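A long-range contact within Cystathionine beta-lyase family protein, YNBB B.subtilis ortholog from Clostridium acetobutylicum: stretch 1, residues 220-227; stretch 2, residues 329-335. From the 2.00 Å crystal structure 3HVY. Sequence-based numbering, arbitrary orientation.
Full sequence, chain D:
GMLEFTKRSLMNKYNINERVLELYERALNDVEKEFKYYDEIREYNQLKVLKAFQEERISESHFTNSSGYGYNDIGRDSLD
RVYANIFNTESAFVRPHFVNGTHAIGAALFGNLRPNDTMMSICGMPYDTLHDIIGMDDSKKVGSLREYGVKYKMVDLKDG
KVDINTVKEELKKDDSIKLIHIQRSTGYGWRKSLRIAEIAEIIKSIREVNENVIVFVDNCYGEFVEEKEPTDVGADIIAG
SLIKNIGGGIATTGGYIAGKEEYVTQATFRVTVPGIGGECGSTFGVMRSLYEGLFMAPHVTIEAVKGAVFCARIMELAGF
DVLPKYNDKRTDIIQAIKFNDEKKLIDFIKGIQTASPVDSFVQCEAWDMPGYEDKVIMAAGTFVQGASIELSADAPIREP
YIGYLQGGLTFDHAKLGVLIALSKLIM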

ATOM      1  N   CYS D 220     -14.783  12.209 -20.263  1.00 29.91           N
ATOM      2  CA  CYS D 220     -15.020  10.863 -19.781  1.00 33.51           C
ATOM      3  C   CYS D 220     -15.436   9.860 -20.871  1.00 31.45           C
ATOM      4  O   CYS D 220     -16.332  10.130 -21.634  1.00 33.44           O
ATOM      5  N   TYR D 221     -14.777   8.713 -20.857  1.00 32.86           N
ATOM      6  CA  TYR D 221     -14.998   7.564 -21.734  1.00 33.62           C
ATOM      7  C   TYR D 221     -14.408   7.718 -23.112  1.00 32.38           C
ATOM      8  O   TYR D 221     -14.471   6.799 -23.938  1.00 31.43           O
ATOM      9  N   GLY D 222     -13.828   8.862 -23.391  1.00 28.52           N
ATOM     10  CA  GLY D 222     -13.341   9.086 -24.746  1.00 26.51           C
ATOM     11  C   GLY D 222     -11.834   8.945 -24.923  1.00 26.06           C
ATOM     12  O   GLY D 222     -11.337   8.988 -26.043  1.00 32.05           O
ATOM     13  N   GLU D 223     -11.084   8.803 -23.851  1.00 28.41           N
ATOM     14  CA  GLU D 223      -9.631   8.859 -23.968  1.00 26.37           C
ATOM     15  C   GLU D 223      -9.160   7.726 -24.787  1.00 29.14           C
ATOM     16  O   GLU D 223      -9.587   6.622 -24.561  1.00 30.41           O
ATOM     17  N   PHE D 224      -8.269   8.009 -25.734  1.00 29.04           N
ATOM     18  CA  PHE D 224      -7.689   7.029 -26.676  1.00 28.65           C
ATOM     19  C   PHE D 224      -8.635   6.268 -27.603  1.00 31.38           C
ATOM     20  O   PHE D 224      -8.186   5.319 -28.284  1.00 29.79           O
ATOM     21  N   VAL D 225      -9.898   6.690 -27.694  1.00 29.10           N
ATOM     22  CA  VAL D 225     -10.801   6.084 -28.632  1.00 27.45           C
ATOM     23  C   VAL D 225     -10.537   6.600 -30.074  1.00 29.69           C
ATOM     24  O   VAL D 225     -10.740   5.877 -31.052  1.00 31.48           O
ATOM     25  N   GLU D 226     -10.097   7.840 -30.192  1.00 31.01           N
ATOM     26  CA  GLU D 226      -9.675   8.401 -31.460  1.00 30.96           C
ATOM     27  C   GLU D 226      -8.190   8.738 -31.342  1.00 29.89           C
ATOM     28  O   GLU D 226      -7.594   8.673 -30.255  1.00 30.45           O
ATOM     29  N   GLU D 227      -7.606   9.161 -32.453  1.00 28.59           N
ATOM     30  CA  GLU D 227      -6.179   9.519 -32.475  1.00 31.50           C
ATOM     31  C   GLU D 227      -5.924  10.911 -31.917  1.00 31.82           C
ATOM     32  O   GLU D 227      -4.777  11.279 -31.660  1.00 31.15           O
ATOM     33  N   LYS D 329     -18.074   4.954 -36.584  1.00 32.68           N
ATOM     34  CA  LYS D 329     -16.772   5.060 -35.923  1.00 32.79           C
ATOM     35  C   LYS D 329     -16.940   5.781 -34.560  1.00 32.31           C
ATOM     36  O   LYS D 329     -17.613   6.788 -34.428  1.00 31.05           O
ATOM     37  N   ARG D 330     -16.361   5.165 -33.541  1.00 32.51           N
ATOM     38  CA  ARG D 330     -16.570   5.554 -32.170  1.00 31.40           C
ATOM     39  C   ARG D 330     -15.721   6.708 -31.651  1.00 30.62           C
ATOM     40  O   ARG D 330     -14.624   7.009 -32.153  1.00 28.10           O
ATOM     41  N   THR D 331     -16.289   7.361 -30.648  1.00 31.18           N
ATOM     42  CA  THR D 331     -15.589   8.382 -29.925  1.00 28.11           C
ATOM     43  C   THR D 331     -15.476   8.078 -28.453  1.00 30.32           C
ATOM     44  O   THR D 331     -14.635   8.700 -27.749  1.00 29.00           O
ATOM     45  N   ASP D 332     -16.344   7.171 -27.951  1.00 29.51           N
ATOM     46  CA  ASP D 332     -16.253   6.675 -26.596  1.00 30.25           C
ATOM     47  C   ASP D 332     -16.488   5.151 -26.573  1.00 31.18           C
ATOM     48  O   ASP D 332     -16.627   4.537 -27.619  1.00 30.44           O
ATOM     49  N   ILE D 333     -16.464   4.564 -25.388  1.00 31.35           N
ATOM     50  CA  ILE D 333     -16.590   3.104 -25.219  1.00 30.45           C
ATOM     51  C   ILE D 333     -18.020   2.609 -24.947  1.00 30.90           C
ATOM     52  O   ILE D 333     -18.238   1.429 -24.687  1.00 30.60           O
ATOM     53  N   ILE D 334     -18.989   3.489 -25.054  1.00 27.54           N
ATOM     54  CA  ILE D 334     -20.353   3.144 -24.686  1.00 30.19           C
ATOM     55  C   ILE D 334     -21.152   2.558 -25.856  1.00 29.72           C
ATOM     56  O   ILE D 334     -21.001   3.014 -26.987  1.00 28.82           O
ATOM     57  N   GLN D 335     -22.015   1.561 -25.550  1.00 29.37           N
ATOM     58  CA  GLN D 335     -22.900   0.963 -26.517  1.00 28.84           C
ATOM     59  C   GLN D 335     -24.272   0.928 -25.903  1.00 28.83           C
ATOM     60  O   GLN D 335     -24.427   0.409 -24.804  1.00 27.99           O
TER

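Two segments far apart in sequence can be joined without pairing as a sheet, provided that a few side chains turn toward the opposing backbone and a few polar groups find partners there. The contact between residues 220-227 and 329-335 of this cystathionine beta-lyase family protein illustrates the principle. It buries 412 Å² in all, and Tyr 221, Val 225 and Thr 331 have the largest areas covered.

Tyr 221 points toward the second stretch with chi1 m (-68°) and chi2 at -67°, a setting that presents one face of its ring to Ile 334. That isoleucine is m at both chi1 and chi2, and its end comes nearer than its CA-to-CB bond would suggest. Ile 334 CD1 lies 3.7 Å from the centroid of the Tyr 221 ring and only 8° off the ring normal, a nearly ideal CH-pi contact. Ile 333, with chi1 p and chi2 t, meets the same ring obliquely, its CG1 being 3.6 Å from Tyr 221 CD1. The backbones also meet. Ile 333 N donates a weak hydrogen bond to Tyr 221 O (3.3 Å, 130°), and the same carbonyl oxygen receives a CA-H...O contact from Asp 332 CA at 3.2 Å.

Gly 222 continues this close backbone approach: its CA is 3.3 Å from Thr 331 O, and a CB at this position would sit tightly against that same oxygen. Val 225 then supplies the second apolar anchor. It points toward the other stretch in the t rotamer, with Val 225 CG1 at 3.4 Å from Arg 330 O and 3.9 Å from Arg 330 CB, while Val 225 CG2 meets Ile 333 CG2 at 4.1 Å. A water bridges the two stretches here, donating to both carbonyls, at 2.6 Å from its O to Val 225 O and 2.8 Å to Arg 330 O.

Thr 331 shows how a residue can contribute while its CA-to-CB bond points away overall. In the t rotamer its OG1 donates a hydrogen bond to Glu 226 OE2 at 2.9 Å. Glu 226, m at chi1 and t at chi2, starts sideways but extends its carboxylate to the hydroxyl.

Within the second stretch, Ile 334 N donates to Asp 332 OD1 (3.0 Å), and Arg 330 NH1 and NH2 both donate to Gln 335 OE1, at 2.8 and 2.9 Å. Apolar packing, one side-chain hydrogen bond, a weak backbone bond and a bridging water thus join the two stretches.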

ATOM      1  CB  CYS D 220     -16.089  10.877 -18.684  1.00 31.64           C
ATOM      2  SG  CYS D 220     -15.497  11.489 -17.071  1.00 39.16           S
ATOM      3  CB  TYR D 221     -16.458   7.266 -21.918  1.00 28.12           C
ATOM      4  CG  TYR D 221     -17.181   6.755 -20.678  1.00 32.37           C
ATOM      5  CD1 TYR D 221     -16.871   5.525 -20.165  1.00 33.14           C
ATOM      6  CD2 TYR D 221     -18.213   7.466 -20.082  1.00 45.49           C
ATOM      7  CE1 TYR D 221     -17.543   4.992 -19.111  1.00 43.19           C
ATOM      8  CE2 TYR D 221     -18.905   6.918 -18.967  1.00 43.32           C
ATOM      9  CZ  TYR D 221     -18.553   5.677 -18.522  1.00 43.25           C
ATOM     10  OH  TYR D 221     -19.170   5.071 -17.448  1.00 63.15           O
ATOM     11  CB  GLU D 223      -8.954   8.794 -22.592  1.00 29.70           C
ATOM     12  CG  GLU D 223      -9.397   9.918 -21.596  1.00 31.63           C
ATOM     13  CD  GLU D 223     -10.639   9.588 -20.768  1.00 39.25           C
ATOM     14  OE1 GLU D 223     -11.271   8.525 -20.974  1.00 36.50           O
ATOM     15  OE2 GLU D 223     -10.981  10.420 -19.882  1.00 32.43           O
ATOM     16  CB  PHE D 224      -6.846   6.020 -25.916  1.00 27.24           C
ATOM     17  CG  PHE D 224      -5.763   6.650 -25.094  1.00 29.40           C
ATOM     18  CD1 PHE D 224      -4.902   7.569 -25.650  1.00 33.64           C
ATOM     19  CD2 PHE D 224      -5.626   6.345 -23.744  1.00 27.48           C
ATOM     20  CE1 PHE D 224      -3.896   8.165 -24.895  1.00 36.89           C
ATOM     21  CE2 PHE D 224      -4.642   6.981 -22.966  1.00 27.61           C
ATOM     22  CZ  PHE D 224      -3.775   7.863 -23.554  1.00 32.95           C
ATOM     23  CB  VAL D 225     -12.263   6.250 -28.216  1.00 26.51           C
ATOM     24  CG1 VAL D 225     -13.198   5.656 -29.350  1.00 25.33           C
ATOM     25  CG2 VAL D 225     -12.488   5.569 -26.839  1.00 26.91           C
ATOM     26  CB  GLU D 226     -10.484   9.659 -31.815  1.00 30.61           C
ATOM     27  CG  GLU D 226     -11.997   9.420 -32.001  1.00 30.42           C
ATOM     28  CD  GLU D 226     -12.717  10.579 -32.676  1.00 32.10           C
ATOM     29  OE1 GLU D 226     -12.210  11.054 -33.688  1.00 32.42           O
ATOM     30  OE2 GLU D 226     -13.821  10.985 -32.240  1.00 31.36           O
ATOM     31  CB  GLU D 227      -5.607   9.327 -33.900  1.00 34.02           C
ATOM     32  CG  GLU D 227      -6.000  10.292 -34.961  1.00 40.41           C
ATOM     33  CD  GLU D 227      -7.517  10.366 -35.296  1.00 55.97           C
ATOM     34  OE1 GLU D 227      -8.353   9.418 -35.029  1.00 40.93           O
ATOM     35  OE2 GLU D 227      -7.855  11.435 -35.855  1.00 52.81           O
ATOM     36  CB  LYS D 329     -15.715   5.728 -36.818  1.00 32.83           C
ATOM     37  CG  LYS D 329     -15.430   4.949 -38.178  1.00 37.14           C
ATOM     38  CD  LYS D 329     -14.976   3.479 -37.977  1.00 38.73           C
ATOM     39  CE  LYS D 329     -14.442   2.813 -39.263  1.00 49.84           C
ATOM     40  NZ  LYS D 329     -15.484   2.369 -40.212  1.00 45.95           N
ATOM     41  CB  ARG D 330     -16.352   4.319 -31.286  1.00 30.47           C
ATOM     42  CG  ARG D 330     -17.144   3.073 -31.710  1.00 31.59           C
ATOM     43  CD  ARG D 330     -18.564   3.394 -31.881  1.00 29.63           C
ATOM     44  NE  ARG D 330     -19.434   2.330 -32.436  1.00 32.42           N
ATOM     45  CZ  ARG D 330     -20.116   1.473 -31.680  1.00 34.62           C
ATOM     46  NH1 ARG D 330     -19.966   1.469 -30.379  1.00 29.38           N
ATOM     47  NH2 ARG D 330     -20.939   0.599 -32.227  1.00 31.39           N
ATOM     48  CB  THR D 331     -16.254   9.756 -30.144  1.00 30.34           C
ATOM     49  OG1 THR D 331     -15.314  10.764 -29.806  1.00 32.31           O
ATOM     50  CG2 THR D 331     -17.513   9.938 -29.301  1.00 29.13           C
ATOM     51  CB  ASP D 332     -17.172   7.443 -25.656  1.00 29.90           C
ATOM     52  CG  ASP D 332     -18.616   7.210 -25.948  1.00 32.36           C
ATOM     53  OD1 ASP D 332     -18.908   6.147 -26.506  1.00 34.53           O
ATOM     54  OD2 ASP D 332     -19.461   8.059 -25.611  1.00 37.60           O
ATOM     55  CB  ILE D 333     -15.656   2.539 -24.104  1.00 32.20           C
ATOM     56  CG1 ILE D 333     -15.954   3.150 -22.743  1.00 24.79           C
ATOM     57  CG2 ILE D 333     -14.148   2.733 -24.451  1.00 27.12           C
ATOM     58  CD1 ILE D 333     -15.354   2.374 -21.557  1.00 28.59           C
ATOM     59  CB  ILE D 334     -21.134   4.372 -24.218  1.00 32.19           C
ATOM     60  CG1 ILE D 334     -20.376   5.130 -23.115  1.00 34.67           C
ATOM     61  CG2 ILE D 334     -22.562   3.971 -23.759  1.00 32.60           C
ATOM     62  CD1 ILE D 334     -19.985   4.265 -21.978  1.00 43.46           C
ATOM     63  CB  GLN D 335     -22.535  -0.485 -26.825  1.00 29.57           C
ATOM     64  CG  GLN D 335     -23.370  -1.111 -27.947  1.00 30.72           C
ATOM     65  CD  GLN D 335     -23.305  -0.299 -29.237  1.00 25.66           C
ATOM     66  OE1 GLN D 335     -22.222  -0.000 -29.710  1.00 31.43           O
ATOM     67  NE2 GLN D 335     -24.470   0.033 -29.822  1.00 28.55           N
TER
HETATM   68  O   HOH W   1     -12.302   5.858 -33.131  1.00 23.45           O